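Local coordinates for protein small ribosomal subunit biogenesis GTPase RsgA (Thermotoga maritima, PDB 1U0L) that probably assists late maturation of the 30S ribosomal subunit as a zinc-binding, circularly permuted GTPase that hydrolyses GTP slowly, at residues 86-91 and 114-119; 107-112 and 246-251; 140-145 and 281-286. All coordinates share one frame; numbering follows the deposited sequence.

Overall arrangement
The three contacts lead from the core of the GTPase domain out to the zinc-binding region. Contact 1 joins strands 87-92 and 117-122 in the mixed sheet. Helix 101-113 connects these strands and supplies the first segment of contact 2, whose centre is about 11 Å from that of contact 1. Contacts 2 and 3, centres about 12 Å apart, touch where Arg284 reaches Glu250 and Leu108, and where Leu108 meets Tyr143. Contacts 1 and 3 have centres about 18 Å apart and do not touch. In chain order the segments run 86-91, 107-112, 114-119, 140-145, 246-251 and 281-286. The last two dock onto helices 101-113 and 130-143, so they join the C-terminal part to the GTPase domain.

Contact 1. Residues 86-91 and 114-119; sequences DQVILV and NELETV
Gln87, Val88 and Ile89 pair with Glu117, Thr118 and Val119 as neighbouring parallel strands of the GTPase sheet. The strands belong to a beta-alpha-beta unit whose connecting helix is 101-113. A Schellman motif at Glu115 ends that helix just before the second strand. Four backbone hydrogen bonds pass between the segments. Glu117 N gives to Asp86 O at 2.8 Å, and Val88 N gives to Glu117 O at 2.9 Å. Val119 N then gives to Val88 O at 2.9 Å, the straightest of the four at 168°. Leu90 N gives to Val119 O at 2.8 Å, and the pairing continues to Val121. CA-H...O contacts fill in between, as from Thr118 CA to Val88 O at 3.3 Å.

Two faces carry the side chains. On one, Val88 and Thr118 lie side by side and point the same way, with Thr118 OG1 3.4 Å from Val88 CB. Leu116 crosses Val88 at about a right angle, and its CD1 meets Val88 CG2. That methyl sits beside the backbone N of Val88, with CG1 anti to it (chi1 171°). Ala111 of helix 101-113 covers this face. On the other, Ile89 runs alongside Val119, with Ile89 CD1 4.0 Å from Val119 CB. Tyr166 and Leu167 of helix 160-167 pack there. Asp86, just before strand 87-92, forms a salt bridge with Lys74 through OD1. Leu90 lies next to Gly176, a residue inferred to bind GTP.

The backbone bonds satisfy polar groups of a largely buried strand pair, while aliphatic branches of Val88, Leu116, Ile89 and Val119 pack on both faces.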
loop_
_atom_site.group_PDB
_atom_site.type_symbol
_atom_site.label_atom_id
_atom_site.label_comp_id
_atom_site.label_asym_id
_atom_site.label_seq_id
_atom_site.Cartn_x
_atom_site.Cartn_y
_atom_site.Cartn_z
ATOM N N ASP A 86 5.049 -4.198 -3.113
ATOM C CA ASP A 86 6.165 -3.714 -2.300
ATOM C C ASP A 86 5.782 -2.436 -1.578
ATOM O O ASP A 86 5.966 -2.321 -0.374
ATOM C CB ASP A 86 7.393 -3.380 -3.146
ATOM C CG ASP A 86 7.646 -4.378 -4.239
ATOM O OD1 ASP A 86 7.576 -5.590 -3.955
ATOM O OD2 ASP A 86 7.928 -3.948 -5.380
ATOM N N GLN A 87 5.257 -1.467 -2.324
ATOM C CA GLN A 87 4.903 -0.178 -1.744
ATOM C C GLN A 87 3.467 0.266 -1.705
ATOM O O GLN A 87 2.625 -0.119 -2.519
ATOM C CB GLN A 87 5.663 0.954 -2.425
ATOM C CG GLN A 87 7.073 1.117 -1.983
ATOM C CD GLN A 87 7.726 2.303 -2.637
ATOM O OE1 GLN A 87 7.583 2.515 -3.841
ATOM N NE2 GLN A 87 8.458 3.083 -1.852
ATOM N N VAL A 88 3.243 1.143 -0.736
ATOM C CA VAL A 88 1.977 1.783 -0.492
ATOM C C VAL A 88 2.321 3.249 -0.593
ATOM O O VAL A 88 3.188 3.737 0.141
ATOM C CB VAL A 88 1.486 1.531 0.912
ATOM C CG1 VAL A 88 0.270 2.394 1.183
ATOM C CG2 VAL A 88 1.167 0.063 1.085
ATOM N N ILE A 89 1.693 3.946 -1.534
ATOM C CA ILE A 89 1.929 5.376 -1.674
ATOM C C ILE A 89 0.729 5.957 -0.976
ATOM O O ILE A 89 -0.398 5.859 -1.469
ATOM C CB ILE A 89 1.920 5.813 -3.116
ATOM C CG1 ILE A 89 2.985 5.043 -3.900
ATOM C CG2 ILE A 89 2.160 7.305 -3.181
ATOM C CD1 ILE A 89 4.427 5.340 -3.476
ATOM N N LEU A 90 0.972 6.526 0.196
ATOM C CA LEU A 90 -0.102 7.085 0.998
ATOM C C LEU A 90 -0.273 8.564 0.709
ATOM O O LEU A 90 0.499 9.395 1.187
ATOM C CB LEU A 90 0.192 6.862 2.484
ATOM C CG LEU A 90 -1.008 6.451 3.342
ATOM C CD1 LEU A 90 -0.669 6.528 4.862
ATOM C CD2 LEU A 90 -2.162 7.363 2.993
ATOM N N VAL A 91 -1.273 8.891 -0.096
ATOM C CA VAL A 91 -1.499 10.285 -0.411
ATOM C C VAL A 91 -2.393 10.889 0.658
ATOM O O VAL A 91 -3.489 10.404 0.942
ATOM C CB VAL A 91 -2.088 10.457 -1.817
ATOM C CG1 VAL A 91 -2.506 11.882 -2.040
ATOM C CG2 VAL A 91 -1.038 10.103 -2.832
ATOM N N ASN A 114 0.647 -5.872 6.085
ATOM C CA ASN A 114 0.930 -6.621 4.859
ATOM C C ASN A 114 2.394 -6.553 4.468
ATOM O O ASN A 114 2.771 -6.955 3.361
ATOM C CB ASN A 114 0.055 -6.118 3.720
ATOM C CG ASN A 114 -1.366 -6.582 3.861
ATOM O OD1 ASN A 114 -1.733 -7.659 3.388
ATOM N ND2 ASN A 114 -2.178 -5.788 4.547
ATOM N N GLU A 115 3.199 -6.052 5.404
ATOM C CA GLU A 115 4.640 -5.908 5.238
ATOM C C GLU A 115 4.975 -5.208 3.935
ATOM O O GLU A 115 5.435 -5.831 2.984
ATOM C CB GLU A 115 5.315 -7.282 5.306
ATOM C CG GLU A 115 4.972 -8.069 6.571
ATOM C CD GLU A 115 5.796 -9.334 6.723
ATOM O OE1 GLU A 115 5.765 -10.186 5.805
ATOM O OE2 GLU A 115 6.474 -9.475 7.766
ATOM N N LEU A 116 4.733 -3.902 3.901
ATOM C CA LEU A 116 4.992 -3.100 2.710
ATOM C C LEU A 116 5.726 -1.821 3.060
ATOM O O LEU A 116 5.580 -1.285 4.152
ATOM C CB LEU A 116 3.673 -2.732 2.013
ATOM C CG LEU A 116 2.661 -3.852 1.745
ATOM C CD1 LEU A 116 1.370 -3.288 1.151
ATOM C CD2 LEU A 116 3.279 -4.866 0.803
ATOM N N GLU A 117 6.538 -1.343 2.132
ATOM C CA GLU A 117 7.242 -0.096 2.332
ATOM C C GLU A 117 6.133 0.930 2.125
ATOM O O GLU A 117 5.251 0.731 1.287
ATOM C CB GLU A 117 8.309 0.092 1.255
ATOM C CG GLU A 117 9.466 -0.860 1.340
ATOM C CD GLU A 117 10.328 -0.583 2.544
ATOM O OE1 GLU A 117 9.820 -0.702 3.679
ATOM O OE2 GLU A 117 11.515 -0.239 2.356
ATOM N N THR A 118 6.158 2.012 2.890
ATOM C CA THR A 118 5.161 3.052 2.723
ATOM C C THR A 118 5.802 4.402 2.485
ATOM O O THR A 118 6.751 4.776 3.171
ATOM C CB THR A 118 4.244 3.162 3.946
ATOM O OG1 THR A 118 3.191 2.202 3.827
ATOM C CG2 THR A 118 3.646 4.557 4.049
ATOM N N VAL A 119 5.296 5.118 1.489
ATOM C CA VAL A 119 5.786 6.454 1.201
ATOM C C VAL A 119 4.613 7.411 1.335
ATOM O O VAL A 119 3.650 7.351 0.569
ATOM C CB VAL A 119 6.373 6.538 -0.190
ATOM C CG1 VAL A 119 6.606 7.991 -0.569
ATOM C CG2 VAL A 119 7.672 5.780 -0.209
#

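Contact 2. Residues 107-112 and 246-251; sequences FLVLAE and HYFKEF
Glu112 and Lys249 form the polar end of this contact, and Val109 with Tyr247 and Phe248 the apolar end. The side chain of Glu112 starts at CB, which lies 4.1 Å from Tyr247 CD2 and so touches the ring of that tyrosine. Beyond CG the chain bends (chi2 75°), and this sets Glu112 CD off to the flank, 4.0 Å from Lys249 NZ. At the tip, Glu112 OE1 takes a hydrogen bond from Lys249 NZ at 2.8 Å, part of a salt bridge. The ammonium meets OE1 nearly along its C-O axis. The two side chains cross at about a right angle, and Lys249 CG also comes within 3.7 Å of Glu112 OE1. Outside the segments, the other carboxylate oxygen, Glu112 OE2, has a weak hydrogen bond to Tyr147 OH, and Tyr247 OH is hydrogen-bonded to Glu243.

One turn earlier on the helix, Val109 splits its two methyls between two aromatic residues. Val109 CG1, anti to the backbone N, packs on Tyr247 CB at 3.8 Å. Val109 CG2 reaches Phe248 CE1 at 3.6 Å. Phe248 is held from behind: its CB lies over the centre of the Phe251 ring, 3.7 Å above the plane, and its own ring meets Tyr288 edge-to-face. The salt bridge lies at the more exposed margin, where solvent would probably weaken the attraction between the charges.

Phe251 in turn packs edge-to-face on His263, a zinc ligand. Aromatic residues of loop 246-251 packed on helix 101-113 are consistent with an interface between the zinc-finger region and the GTPase fold.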
loop_
_atom_site.group_PDB
_atom_site.type_symbol
_atom_site.label_atom_id
_atom_site.label_comp_id
_atom_site.label_asym_id
_atom_site.label_seq_id
_atom_site.Cartn_x
_atom_site.Cartn_y
_atom_site.Cartn_z
ATOM N N PHE A 107 -4.205 3.453 7.899
ATOM C CA PHE A 107 -3.610 3.105 6.617
ATOM C C PHE A 107 -2.230 2.504 6.839
ATOM O O PHE A 107 -1.906 1.452 6.270
ATOM C CB PHE A 107 -3.509 4.339 5.724
ATOM C CG PHE A 107 -4.676 4.505 4.817
ATOM C CD1 PHE A 107 -5.281 5.745 4.658
ATOM C CD2 PHE A 107 -5.180 3.413 4.114
ATOM C CE1 PHE A 107 -6.382 5.899 3.808
ATOM C CE2 PHE A 107 -6.281 3.551 3.261
ATOM C CZ PHE A 107 -6.887 4.802 3.107
ATOM N N LEU A 108 -1.424 3.175 7.666
ATOM C CA LEU A 108 -0.083 2.694 7.974
ATOM C C LEU A 108 -0.164 1.325 8.649
ATOM O O LEU A 108 0.597 0.425 8.308
ATOM C CB LEU A 108 0.648 3.694 8.876
ATOM C CG LEU A 108 0.979 5.033 8.213
ATOM C CD1 LEU A 108 1.488 6.014 9.252
ATOM C CD2 LEU A 108 2.011 4.827 7.115
ATOM N N VAL A 109 -1.092 1.160 9.588
ATOM C CA VAL A 109 -1.249 -0.121 10.266
ATOM C C VAL A 109 -1.457 -1.206 9.208
ATOM O O VAL A 109 -0.823 -2.261 9.255
ATOM C CB VAL A 109 -2.452 -0.111 11.236
ATOM C CG1 VAL A 109 -2.768 -1.525 11.691
ATOM C CG2 VAL A 109 -2.136 0.754 12.448
ATOM N N LEU A 110 -2.337 -0.935 8.248
ATOM C CA LEU A 110 -2.611 -1.877 7.164
ATOM C C LEU A 110 -1.379 -2.165 6.295
ATOM O O LEU A 110 -1.109 -3.313 5.935
ATOM C CB LEU A 110 -3.739 -1.346 6.277
ATOM C CG LEU A 110 -5.133 -1.486 6.870
ATOM C CD1 LEU A 110 -6.116 -0.736 6.000
ATOM C CD2 LEU A 110 -5.516 -2.946 6.996
ATOM N N ALA A 111 -0.640 -1.117 5.951
ATOM C CA ALA A 111 0.551 -1.269 5.125
ATOM C C ALA A 111 1.600 -2.100 5.863
ATOM O O ALA A 111 2.291 -2.938 5.265
ATOM C CB ALA A 111 1.119 0.103 4.777
ATOM N N GLU A 112 1.709 -1.866 7.165
ATOM C CA GLU A 112 2.671 -2.592 7.968
ATOM C C GLU A 112 2.220 -4.054 8.088
ATOM O O GLU A 112 3.011 -4.985 7.913
ATOM C CB GLU A 112 2.795 -1.950 9.352
ATOM C CG GLU A 112 4.230 -1.749 9.820
ATOM C CD GLU A 112 4.923 -0.587 9.124
ATOM O OE1 GLU A 112 6.096 -0.303 9.453
ATOM O OE2 GLU A 112 4.302 0.056 8.247
ATOM N N HIS A 246 2.236 -4.160 17.179
ATOM C CA HIS A 246 3.371 -4.427 16.301
ATOM C C HIS A 246 3.270 -3.644 15.000
ATOM O O HIS A 246 4.137 -3.742 14.140
ATOM C CB HIS A 246 3.445 -5.914 15.945
ATOM C CG HIS A 246 3.549 -6.819 17.128
ATOM N ND1 HIS A 246 4.524 -6.675 18.090
ATOM C CD2 HIS A 246 2.793 -7.874 17.511
ATOM C CE1 HIS A 246 4.360 -7.599 19.019
ATOM N NE2 HIS A 246 3.317 -8.340 18.691
ATOM N N TYR A 247 2.210 -2.868 14.847
ATOM C CA TYR A 247 2.027 -2.122 13.623
ATOM C C TYR A 247 2.187 -0.618 13.813
ATOM O O TYR A 247 1.668 0.197 13.040
ATOM C CB TYR A 247 0.676 -2.504 13.047
ATOM C CG TYR A 247 0.611 -3.988 12.737
ATOM C CD1 TYR A 247 -0.573 -4.707 12.896
ATOM C CD2 TYR A 247 1.729 -4.667 12.240
ATOM C CE1 TYR A 247 -0.648 -6.064 12.565
ATOM C CE2 TYR A 247 1.662 -6.020 11.902
ATOM C CZ TYR A 247 0.469 -6.704 12.065
ATOM O OH TYR A 247 0.368 -8.013 11.675
ATOM N N PHE A 248 2.930 -0.272 14.859
ATOM C CA PHE A 248 3.257 1.103 15.199
ATOM C C PHE A 248 4.764 1.109 15.461
ATOM O O PHE A 248 5.183 0.989 16.612
ATOM C CB PHE A 248 2.531 1.535 16.472
ATOM C CG PHE A 248 1.138 2.051 16.245
ATOM C CD1 PHE A 248 0.081 1.178 16.029
ATOM C CD2 PHE A 248 0.891 3.426 16.239
ATOM C CE1 PHE A 248 -1.203 1.653 15.809
ATOM C CE2 PHE A 248 -0.383 3.923 16.020
ATOM C CZ PHE A 248 -1.443 3.031 15.801
ATOM N N LYS A 249 5.565 1.214 14.396
ATOM C CA LYS A 249 7.027 1.233 14.508
ATOM C C LYS A 249 7.492 1.635 15.899
ATOM O O LYS A 249 8.092 0.836 16.612
ATOM C CB LYS A 249 7.653 2.229 13.535
ATOM C CG LYS A 249 7.632 1.885 12.055
ATOM C CD LYS A 249 8.699 2.727 11.331
ATOM C CE LYS A 249 8.629 2.558 9.847
ATOM N NZ LYS A 249 8.518 1.108 9.480
ATOM N N GLU A 250 7.218 2.888 16.264
ATOM C CA GLU A 250 7.610 3.443 17.561
ATOM C C GLU A 250 7.555 2.440 18.702
ATOM O O GLU A 250 8.445 2.415 19.543
ATOM C CB GLU A 250 6.727 4.635 17.944
ATOM C CG GLU A 250 6.563 5.670 16.875
ATOM C CD GLU A 250 5.198 5.601 16.239
ATOM O OE1 GLU A 250 4.824 4.505 15.762
ATOM O OE2 GLU A 250 4.507 6.642 16.223
ATOM N N PHE A 251 6.497 1.640 18.746
ATOM C CA PHE A 251 6.339 0.641 19.796
ATOM C C PHE A 251 7.234 -0.544 19.440
ATOM O O PHE A 251 6.865 -1.381 18.605
ATOM C CB PHE A 251 4.883 0.158 19.879
ATOM C CG PHE A 251 3.860 1.261 20.038
ATOM C CD1 PHE A 251 4.203 2.597 19.878
ATOM C CD2 PHE A 251 2.530 0.945 20.301
ATOM C CE1 PHE A 251 3.248 3.587 19.974
ATOM C CE2 PHE A 251 1.569 1.936 20.398
ATOM C CZ PHE A 251 1.927 3.256 20.233
#

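Contact 3. Residues 140-145 and 281-286; sequences EEIYSG and AESRYE
Ile142 meets Ala281, Ser283 and Arg284, and Tyr143 meets Arg284. The apolar part of the contact rests on Ile142. Its CG2 methyl lies 4.1 Å from Ala281 CB and equally far from Arg284 CG, so it touches both the methyl of Ala281 and the aliphatic stem of the arginine. The other branch ends in Ile142 CD1, which approaches the Ser283 side chain, with Ser283 CB at 4.1 Å. CG1 is anti to the carbonyl carbon (chi1 -65°), and the extended chi2 (-173°) then carries CD1 to Ser283. An alanine in place of Ile142 would probably open a gap beside Ala281 and Ser283 and leave the Arg284 stem less firmly held.

CG2 of Ile142 also covers one face of the neighbouring Tyr143 ring, 3.5 Å above its plane and over its centre. The contact thus joins the C-terminal part of helix 130-143, in the circularly permuted GTPase domain, to the first turn of helix 282-296, which follows the zinc ligands in the chain. Ala281 occupies the N-cap position of the second helix.

The aromatic part is a meeting of Tyr143 with the guanidinium of Arg284. Arg284 NH1 reaches the ring edge near its plane, 3.4 Å from Tyr143 CE2. Ring and guanidinium planes stand 89° apart, and the two side chains run obliquely to each other. Arg284 CD follows at 4.1 Å from Tyr143 CE2.

The polar ends of both residues find partners outside the two segments. Asp105 OD1 is hydrogen-bonded to Tyr143 OH and forms a salt bridge with Arg284 NH1. Arg284 NE forms a salt bridge with Glu250 OE2, and the two carboxylates are likely to stabilise the arginine's positive charge in its buried place.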
loop_
_atom_site.group_PDB
_atom_site.type_symbol
_atom_site.label_atom_id
_atom_site.label_comp_id
_atom_site.label_asym_id
_atom_site.label_seq_id
_atom_site.Cartn_x
_atom_site.Cartn_y
_atom_site.Cartn_z
ATOM N N GLU A 140 4.757 16.369 9.240
ATOM C CA GLU A 140 6.163 16.027 9.133
ATOM C C GLU A 140 6.641 15.815 10.570
ATOM O O GLU A 140 7.341 14.850 10.882
ATOM C CB GLU A 140 6.925 17.172 8.466
ATOM C CG GLU A 140 6.224 17.659 7.219
ATOM C CD GLU A 140 7.028 18.650 6.404
ATOM O OE1 GLU A 140 7.466 19.689 6.954
ATOM O OE2 GLU A 140 7.206 18.387 5.197
ATOM N N GLU A 141 6.224 16.709 11.454
ATOM C CA GLU A 141 6.587 16.617 12.862
ATOM C C GLU A 141 6.239 15.247 13.476
ATOM O O GLU A 141 6.900 14.790 14.401
ATOM C CB GLU A 141 5.869 17.727 13.638
ATOM C CG GLU A 141 6.574 18.144 14.906
ATOM C CD GLU A 141 8.045 18.395 14.665
ATOM O OE1 GLU A 141 8.400 19.375 13.960
ATOM O OE2 GLU A 141 8.835 17.575 15.182
ATOM N N ILE A 142 5.201 14.599 12.961
ATOM C CA ILE A 142 4.782 13.305 13.475
ATOM C C ILE A 142 5.377 12.147 12.711
ATOM O O ILE A 142 5.924 11.225 13.303
ATOM C CB ILE A 142 3.249 13.101 13.392
ATOM C CG1 ILE A 142 2.526 14.090 14.306
ATOM C CG2 ILE A 142 2.880 11.646 13.766
ATOM C CD1 ILE A 142 1.055 13.828 14.396
ATOM N N TYR A 143 5.264 12.187 11.393
ATOM C CA TYR A 143 5.733 11.081 10.588
ATOM C C TYR A 143 7.113 11.202 9.973
ATOM O O TYR A 143 7.605 10.254 9.355
ATOM C CB TYR A 143 4.702 10.796 9.502
ATOM C CG TYR A 143 3.338 10.487 10.067
ATOM C CD1 TYR A 143 2.378 11.479 10.215
ATOM C CD2 TYR A 143 3.014 9.202 10.468
ATOM C CE1 TYR A 143 1.122 11.189 10.751
ATOM C CE2 TYR A 143 1.760 8.898 11.003
ATOM C CZ TYR A 143 0.822 9.892 11.140
ATOM O OH TYR A 143 -0.420 9.572 11.644
ATOM N N SER A 144 7.755 12.350 10.140
ATOM C CA SER A 144 9.086 12.534 9.569
ATOM C C SER A 144 10.033 11.364 9.902
ATOM O O SER A 144 10.634 10.756 9.015
ATOM C CB SER A 144 9.687 13.844 10.078
ATOM O OG SER A 144 10.907 14.139 9.432
ATOM N N GLY A 145 10.143 11.038 11.186
ATOM C CA GLY A 145 11.044 9.979 11.592
ATOM C C GLY A 145 10.556 8.552 11.499
ATOM O O GLY A 145 11.268 7.637 11.915
ATOM N N ALA A 281 4.605 10.621 19.511
ATOM C CA ALA A 281 3.546 11.612 19.306
ATOM C C ALA A 281 2.258 11.166 20.004
ATOM O O ALA A 281 1.879 10.002 19.933
ATOM C CB ALA A 281 3.289 11.817 17.812
ATOM N N GLU A 282 1.591 12.090 20.680
ATOM C CA GLU A 282 0.351 11.754 21.372
ATOM C C GLU A 282 -0.673 11.144 20.414
ATOM O O GLU A 282 -1.318 10.141 20.739
ATOM C CB GLU A 282 -0.241 12.999 22.037
ATOM C CG GLU A 282 0.721 13.690 22.994
ATOM C CD GLU A 282 0.099 14.877 23.703
ATOM O OE1 GLU A 282 0.830 15.576 24.441
ATOM O OE2 GLU A 282 -1.118 15.108 23.525
ATOM N N SER A 283 -0.807 11.747 19.232
ATOM C CA SER A 283 -1.752 11.276 18.226
ATOM C C SER A 283 -1.551 9.804 17.965
ATOM O O SER A 283 -2.514 9.042 17.885
ATOM C CB SER A 283 -1.571 12.049 16.922
ATOM O OG SER A 283 -0.223 12.033 16.509
ATOM N N ARG A 284 -0.292 9.402 17.838
ATOM C CA ARG A 284 0.018 8.006 17.583
ATOM C C ARG A 284 -0.578 7.138 18.678
ATOM O O ARG A 284 -1.416 6.263 18.415
ATOM C CB ARG A 284 1.534 7.803 17.506
ATOM C CG ARG A 284 2.173 8.461 16.283
ATOM C CD ARG A 284 1.770 7.766 14.980
ATOM N NE ARG A 284 2.418 6.466 14.863
ATOM C CZ ARG A 284 2.311 5.657 13.815
ATOM N NH1 ARG A 284 1.574 6.009 12.777
ATOM N NH2 ARG A 284 2.947 4.493 13.805
ATOM N N TYR A 285 -0.154 7.386 19.913
ATOM C CA TYR A 285 -0.658 6.612 21.035
ATOM C C TYR A 285 -2.194 6.580 21.044
ATOM O O TYR A 285 -2.822 5.516 21.129
ATOM C CB TYR A 285 -0.166 7.201 22.360
ATOM C CG TYR A 285 -0.612 6.357 23.520
ATOM C CD1 TYR A 285 -0.041 5.112 23.744
ATOM C CD2 TYR A 285 -1.690 6.737 24.311
ATOM C CE1 TYR A 285 -0.537 4.259 24.713
ATOM C CE2 TYR A 285 -2.196 5.887 25.289
ATOM C CZ TYR A 285 -1.615 4.645 25.478
ATOM O OH TYR A 285 -2.135 3.760 26.398
ATOM N N GLU A 286 -2.771 7.776 20.957
ATOM C CA GLU A 286 -4.207 7.997 20.970
ATOM C C GLU A 286 -4.951 7.121 19.979
ATOM O O GLU A 286 -5.867 6.383 20.356
ATOM C CB GLU A 286 -4.476 9.472 20.673
ATOM C CG GLU A 286 -5.916 9.900 20.784
ATOM C CD GLU A 286 -6.076 11.385 20.550
ATOM O OE1 GLU A 286 -5.771 11.849 19.430
ATOM O OE2 GLU A 286 -6.500 12.090 21.488
#